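Local coordinates for protein separin (Saccharomyces cerevisiae, PDB 5U1T) that is a caspase-like cysteine protease that cleaves the SCC1 subunit of cohesin at the onset of anaphase and is held inactive by securin for most of the cell cycle, at residues A[116-121]-A[154-159]; A[162-167]-A[173-178]. One frame throughout, in Å; residues are numbered along the deposited sequence.

Contact 1: residues A[116-121]-A[154-159]; sequences ILLADF and LELFSH
Leu118 and Leu156 bring their CA atoms to 6.2 Å where the chain leaves helix 113-117, Leu118 being the first residue to leave helical phi/psi, and runs beside the last turn of helix 146-158. The side chains of Leu117 and Leu118 reach that turn at two points. Leu117 meets Leu156 methyl to methyl, CD2 to CD2 at 3.9 Å, the two side chains crossing at about a right angle. The other methyl of Leu156, CD1, lies beside the carbonyl O of Leu117. Leu118 spreads its fork over the helix: CD2 rests on the backbone of Leu156, 3.8 Å from its CA, while CD1 sits 3.7 Å from CG of Glu155. With CG of Glu155 anti to the backbone N (chi1 158°) and the chain bent at chi2 (73°), its methylene packs against Leu118. Leu117 also packs on Leu137 and Ile140 of helix 129-142, and Leu137 touches Phe157 too, as packing among consecutive helices of the helical domain. No hydrogen bond crosses between 116-121 and 154-159: the contact rests on van der Waals packing, while Leu117 O and Glu155 OE1 find partners, Lys133 and Arg334, outside the two segments.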
loop_
_atom_site.group_PDB
_atom_site.type_symbol
_atom_site.label_atom_id
_atom_site.label_comp_id
_atom_site.label_asym_id
_atom_site.label_seq_id
_atom_site.Cartn_x
_atom_site.Cartn_y
_atom_site.Cartn_z
ATOM N N ILE A 116 8.219 50.687 -36.180
ATOM C CA ILE A 116 9.472 49.981 -36.425
ATOM C C ILE A 116 10.660 50.736 -35.832
ATOM O O ILE A 116 11.401 50.198 -35.002
ATOM C CB ILE A 116 9.714 49.781 -37.938
ATOM C CG1 ILE A 116 8.571 48.975 -38.562
ATOM C CG2 ILE A 116 11.079 49.152 -38.215
ATOM C CD1 ILE A 116 8.195 47.705 -37.804
ATOM N N LEU A 117 10.819 51.985 -36.256
ATOM C CA LEU A 117 11.913 52.842 -35.820
ATOM C C LEU A 117 12.087 52.936 -34.309
ATOM O O LEU A 117 13.200 52.888 -33.821
ATOM C CB LEU A 117 11.723 54.257 -36.393
ATOM C CG LEU A 117 11.893 54.377 -37.904
ATOM C CD1 LEU A 117 11.563 55.776 -38.373
ATOM C CD2 LEU A 117 13.299 53.988 -38.318
ATOM N N LEU A 118 11.008 53.079 -33.556
ATOM C CA LEU A 118 11.165 53.203 -32.114
ATOM C C LEU A 118 10.892 51.882 -31.358
ATOM O O LEU A 118 10.624 51.891 -30.157
ATOM C CB LEU A 118 10.267 54.323 -31.585
ATOM C CG LEU A 118 10.409 55.689 -32.284
ATOM C CD1 LEU A 118 9.585 56.763 -31.613
ATOM C CD2 LEU A 118 11.853 56.138 -32.345
ATOM N N ALA A 119 10.995 50.742 -32.038
ATOM C CA ALA A 119 10.871 49.449 -31.351
ATOM C C ALA A 119 12.074 49.149 -30.487
ATOM O O ALA A 119 13.212 49.308 -30.918
ATOM C CB ALA A 119 10.675 48.325 -32.351
ATOM N N ASP A 120 11.825 48.698 -29.271
ATOM C CA ASP A 120 12.914 48.249 -28.421
ATOM C C ASP A 120 13.543 46.950 -28.905
ATOM O O ASP A 120 12.908 46.159 -29.605
ATOM C CB ASP A 120 12.424 48.074 -27.002
ATOM C CG ASP A 120 12.471 49.346 -26.234
ATOM O OD1 ASP A 120 13.596 49.782 -25.902
ATOM O OD2 ASP A 120 11.398 49.921 -25.972
ATOM N N PHE A 121 14.802 46.737 -28.536
ATOM C CA PHE A 121 15.425 45.435 -28.736
ATOM C C PHE A 121 14.846 44.407 -27.765
ATOM O O PHE A 121 14.583 44.718 -26.607
ATOM C CB PHE A 121 16.933 45.521 -28.550
ATOM C CG PHE A 121 17.654 46.187 -29.682
ATOM C CD1 PHE A 121 17.770 47.569 -29.736
ATOM C CD2 PHE A 121 18.247 45.430 -30.685
ATOM C CE1 PHE A 121 18.461 48.191 -30.785
ATOM C CE2 PHE A 121 18.944 46.041 -31.733
ATOM C CZ PHE A 121 19.047 47.421 -31.784
ATOM N N LEU A 154 14.383 62.218 -35.656
ATOM C CA LEU A 154 15.162 62.889 -34.631
ATOM C C LEU A 154 15.067 62.128 -33.306
ATOM O O LEU A 154 16.091 61.849 -32.691
ATOM C CB LEU A 154 14.709 64.339 -34.469
ATOM C CG LEU A 154 15.031 65.250 -35.665
ATOM C CD1 LEU A 154 14.579 66.694 -35.439
ATOM C CD2 LEU A 154 16.512 65.200 -36.034
ATOM N N GLU A 155 13.852 61.763 -32.889
ATOM C CA GLU A 155 13.631 61.022 -31.629
ATOM C C GLU A 155 14.436 59.713 -31.576
ATOM O O GLU A 155 15.099 59.405 -30.577
ATOM C CB GLU A 155 12.130 60.736 -31.440
ATOM C CG GLU A 155 11.800 59.565 -30.508
ATOM C CD GLU A 155 12.047 59.857 -29.025
ATOM O OE1 GLU A 155 11.872 58.924 -28.197
ATOM O OE2 GLU A 155 12.409 61.009 -28.683
ATOM N N LEU A 156 14.361 58.969 -32.674
ATOM C CA LEU A 156 15.199 57.807 -32.928
ATOM C C LEU A 156 16.663 58.069 -32.621
ATOM O O LEU A 156 17.254 57.441 -31.745
ATOM C CB LEU A 156 15.059 57.385 -34.390
ATOM C CG LEU A 156 16.003 56.300 -34.875
ATOM C CD1 LEU A 156 15.610 55.047 -34.157
ATOM C CD2 LEU A 156 15.919 56.128 -36.382
ATOM N N PHE A 157 17.246 59.011 -33.351
ATOM C CA PHE A 157 18.674 59.229 -33.271
ATOM C C PHE A 157 19.050 59.968 -31.996
ATOM O O PHE A 157 20.145 59.771 -31.477
ATOM C CB PHE A 157 19.159 59.956 -34.516
ATOM C CG PHE A 157 19.388 59.036 -35.694
ATOM C CD1 PHE A 157 20.493 58.185 -35.726
ATOM C CD2 PHE A 157 18.511 59.008 -36.760
ATOM C CE1 PHE A 157 20.716 57.336 -36.808
ATOM C CE2 PHE A 157 18.732 58.157 -37.839
ATOM C CZ PHE A 157 19.832 57.325 -37.863
ATOM N N SER A 158 18.129 60.768 -31.465
ATOM C CA SER A 158 18.308 61.356 -30.134
ATOM C C SER A 158 18.654 60.267 -29.121
ATOM O O SER A 158 19.626 60.381 -28.390
ATOM C CB SER A 158 17.048 62.119 -29.686
ATOM O OG SER A 158 17.187 62.677 -28.382
ATOM N N HIS A 159 17.855 59.204 -29.101
ATOM C CA HIS A 159 18.087 58.072 -28.212
ATOM C C HIS A 159 18.635 56.866 -28.960
ATOM O O HIS A 159 18.183 55.746 -28.743
ATOM C CB HIS A 159 16.803 57.676 -27.498
ATOM C CG HIS A 159 16.235 58.761 -26.649
ATOM N ND1 HIS A 159 15.171 59.542 -27.053
ATOM C CD2 HIS A 159 16.587 59.207 -25.422
ATOM C CE1 HIS A 159 14.889 60.417 -26.105
ATOM N NE2 HIS A 159 15.736 60.235 -25.105
#

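Contact 2: residues A[162-167]-A[173-178]; sequences RYLLKD and HALTKI
Leu175 receives both leucines of the opposing segment, and these three residues make the whole contact. CD1 of Leu164 sits before the fork of Leu175, equidistant from its two methyls, with CD2 and CD1 each 4.2 Å away. The two side chains meet obliquely. Leu165 adds a looser touch, its CD2 lying 4.3 Å from CD2 of Leu175, so that this one methyl is approached by both neighbours. Leu175 is carried across by an extended first torsion, CG opposite the backbone N (chi1 175°), which spans part of the 9.4 Å between the CA atoms of Leu164 and Leu175.

The backbone probably orients the leucines. Leu164 is the first residue to leave helical geometry after helix 160-163, and Leu165 is the centre of an inverse gamma turn, closed by a weak hydrogen bond from Lys166 N to Leu164 O (2.9 Å). On the other side, the backbone bond from Ile178 N to Ala174 O (2.8 Å) belongs to the regular helix 172-185 that presents Leu175. Side-chain packing helps to position them: Tyr200 of helix 190-203 and Leu170 touch both Leu165 and Leu175, Leu156 packs on Leu164, and Phe157 on Leu175. The arrangement joins the end of the short helix 160-163, and the turn after it, to the next helix, 172-185, as local packing far from the active site. With only methyl contacts between 162-167 and 173-178, cohesion here is by van der Waals packing, probably directed by the turn, the helix and the surrounding side chains.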
loop_
_atom_site.group_PDB
_atom_site.type_symbol
_atom_site.label_atom_id
_atom_site.label_comp_id
_atom_site.label_asym_id
_atom_site.label_seq_id
_atom_site.Cartn_x
_atom_site.Cartn_y
_atom_site.Cartn_z
ATOM N N ARG A 162 19.535 53.555 -27.289
ATOM C CA ARG A 162 18.481 52.625 -26.961
ATOM C C ARG A 162 17.891 51.980 -28.198
ATOM O O ARG A 162 17.673 50.769 -28.223
ATOM C CB ARG A 162 17.396 53.332 -26.166
ATOM C CG ARG A 162 16.083 52.618 -26.191
ATOM C CD ARG A 162 15.066 53.349 -25.363
ATOM N NE ARG A 162 13.781 52.672 -25.400
ATOM C CZ ARG A 162 12.681 53.127 -24.816
ATOM N NH1 ARG A 162 11.557 52.429 -24.896
ATOM N NH2 ARG A 162 12.706 54.268 -24.144
ATOM N N TYR A 163 17.635 52.767 -29.236
ATOM C CA TYR A 163 16.936 52.197 -30.382
ATOM C C TYR A 163 17.861 51.529 -31.391
ATOM O O TYR A 163 17.407 50.721 -32.198
ATOM C CB TYR A 163 16.094 53.259 -31.083
ATOM C CG TYR A 163 15.079 53.902 -30.177
ATOM C CD1 TYR A 163 14.122 53.133 -29.508
ATOM C CD2 TYR A 163 15.071 55.286 -29.989
ATOM C CE1 TYR A 163 13.188 53.724 -28.668
ATOM C CE2 TYR A 163 14.145 55.886 -29.156
ATOM C CZ TYR A 163 13.208 55.100 -28.499
ATOM O OH TYR A 163 12.303 55.717 -27.675
ATOM N N LEU A 164 19.149 51.844 -31.346
ATOM C CA LEU A 164 20.045 51.458 -32.435
ATOM C C LEU A 164 21.346 50.811 -31.997
ATOM O O LEU A 164 21.708 49.735 -32.472
ATOM C CB LEU A 164 20.381 52.682 -33.284
ATOM C CG LEU A 164 19.653 52.854 -34.613
ATOM C CD1 LEU A 164 20.061 51.768 -35.569
ATOM C CD2 LEU A 164 18.173 52.807 -34.417
ATOM N N LEU A 165 22.055 51.488 -31.102
ATOM C CA LEU A 165 23.435 51.147 -30.777
ATOM C C LEU A 165 23.510 50.083 -29.700
ATOM O O LEU A 165 24.082 50.299 -28.631
ATOM C CB LEU A 165 24.198 52.404 -30.340
ATOM C CG LEU A 165 24.074 53.608 -31.278
ATOM C CD1 LEU A 165 24.831 54.800 -30.739
ATOM C CD2 LEU A 165 24.548 53.266 -32.679
ATOM N N LYS A 166 22.914 48.936 -30.002
ATOM C CA LYS A 166 22.908 47.782 -29.125
ATOM C C LYS A 166 23.312 46.564 -29.928
ATOM O O LYS A 166 23.956 45.662 -29.403
ATOM C CB LYS A 166 21.526 47.553 -28.514
ATOM C CG LYS A 166 21.190 48.419 -27.335
ATOM C CD LYS A 166 20.065 47.769 -26.561
ATOM C CE LYS A 166 19.815 48.482 -25.262
ATOM N NZ LYS A 166 18.590 49.288 -25.359
ATOM N N ASP A 167 22.893 46.526 -31.195
ATOM C CA ASP A 167 23.309 45.460 -32.100
ATOM C C ASP A 167 24.831 45.501 -32.172
ATOM O O ASP A 167 25.406 46.451 -32.718
ATOM C CB ASP A 167 22.670 45.615 -33.488
ATOM C CG ASP A 167 23.169 44.571 -34.491
ATOM O OD1 ASP A 167 23.696 43.517 -34.046
ATOM O OD2 ASP A 167 23.034 44.794 -35.723
ATOM N N HIS A 173 29.063 51.662 -41.522
ATOM C CA HIS A 173 29.101 52.382 -42.793
ATOM C C HIS A 173 27.700 52.629 -43.357
ATOM O O HIS A 173 27.394 53.727 -43.792
ATOM C CB HIS A 173 29.951 51.628 -43.820
ATOM C CG HIS A 173 30.131 52.381 -45.096
ATOM N ND1 HIS A 173 30.824 53.574 -45.161
ATOM C CD2 HIS A 173 29.662 52.150 -46.348
ATOM C CE1 HIS A 173 30.790 54.034 -46.402
ATOM N NE2 HIS A 173 30.089 53.192 -47.140
ATOM N N ALA A 174 26.834 51.621 -43.300
ATOM C CA ALA A 174 25.456 51.768 -43.775
ATOM C C ALA A 174 24.690 52.829 -42.988
ATOM O O ALA A 174 24.234 53.825 -43.566
ATOM C CB ALA A 174 24.735 50.456 -43.709
ATOM N N LEU A 175 24.563 52.620 -41.679
ATOM C CA LEU A 175 23.838 53.545 -40.805
ATOM C C LEU A 175 24.357 54.993 -40.888
ATOM O O LEU A 175 23.572 55.944 -40.941
ATOM C CB LEU A 175 23.900 53.061 -39.351
ATOM C CG LEU A 175 23.278 53.996 -38.309
ATOM C CD1 LEU A 175 21.789 54.131 -38.520
ATOM C CD2 LEU A 175 23.570 53.545 -36.896
ATOM N N THR A 176 25.675 55.160 -40.895
ATOM C CA THR A 176 26.244 56.496 -40.839
ATOM C C THR A 176 26.120 57.150 -42.209
ATOM O O THR A 176 25.968 58.369 -42.321
ATOM C CB THR A 176 27.717 56.469 -40.380
ATOM O OG1 THR A 176 28.551 56.040 -41.462
ATOM C CG2 THR A 176 27.909 55.520 -39.189
ATOM N N LYS A 177 26.160 56.329 -43.254
ATOM C CA LYS A 177 25.902 56.820 -44.601
ATOM C C LYS A 177 24.450 57.271 -44.716
ATOM O O LYS A 177 24.147 58.275 -45.363
ATOM C CB LYS A 177 26.207 55.746 -45.640
ATOM C CG LYS A 177 26.204 56.241 -47.047
ATOM C CD LYS A 177 26.375 55.121 -48.038
ATOM C CE LYS A 177 26.461 55.693 -49.447
ATOM N NZ LYS A 177 26.333 54.647 -50.492
ATOM N N ILE A 178 23.551 56.515 -44.085
ATOM C CA ILE A 178 22.132 56.850 -44.058
ATOM C C ILE A 178 21.930 58.222 -43.413
ATOM O O ILE A 178 21.105 59.009 -43.868
ATOM C CB ILE A 178 21.318 55.748 -43.320
ATOM C CG1 ILE A 178 20.913 54.650 -44.303
ATOM C CG2 ILE A 178 20.079 56.309 -42.676
ATOM C CD1 ILE A 178 20.062 55.150 -45.462
#

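How the contacts relate
Both contacts lie in the helical domain, away from the annotated active site, with centres 10 Å apart. They are in series along the chain: helix 146-158, which closes contact 1, is followed directly by helix 160-163, which opens contact 2. Two polar links bridge them, a salt bridge from Asp120 OD2 to Arg162 NH1 (2.7 Å) and a probable hydrogen bond between Glu155 OE1 and Tyr163 OH (3.3 Å). Contact 1 is partly buried and buries 190 Å², with the methylene of Glu155 beside the leucines; contact 2 is buried, wholly leucine and smaller, at 92 Å². Another protein chain packs on helix 172-185 beside contact 2, and none touches contact 1.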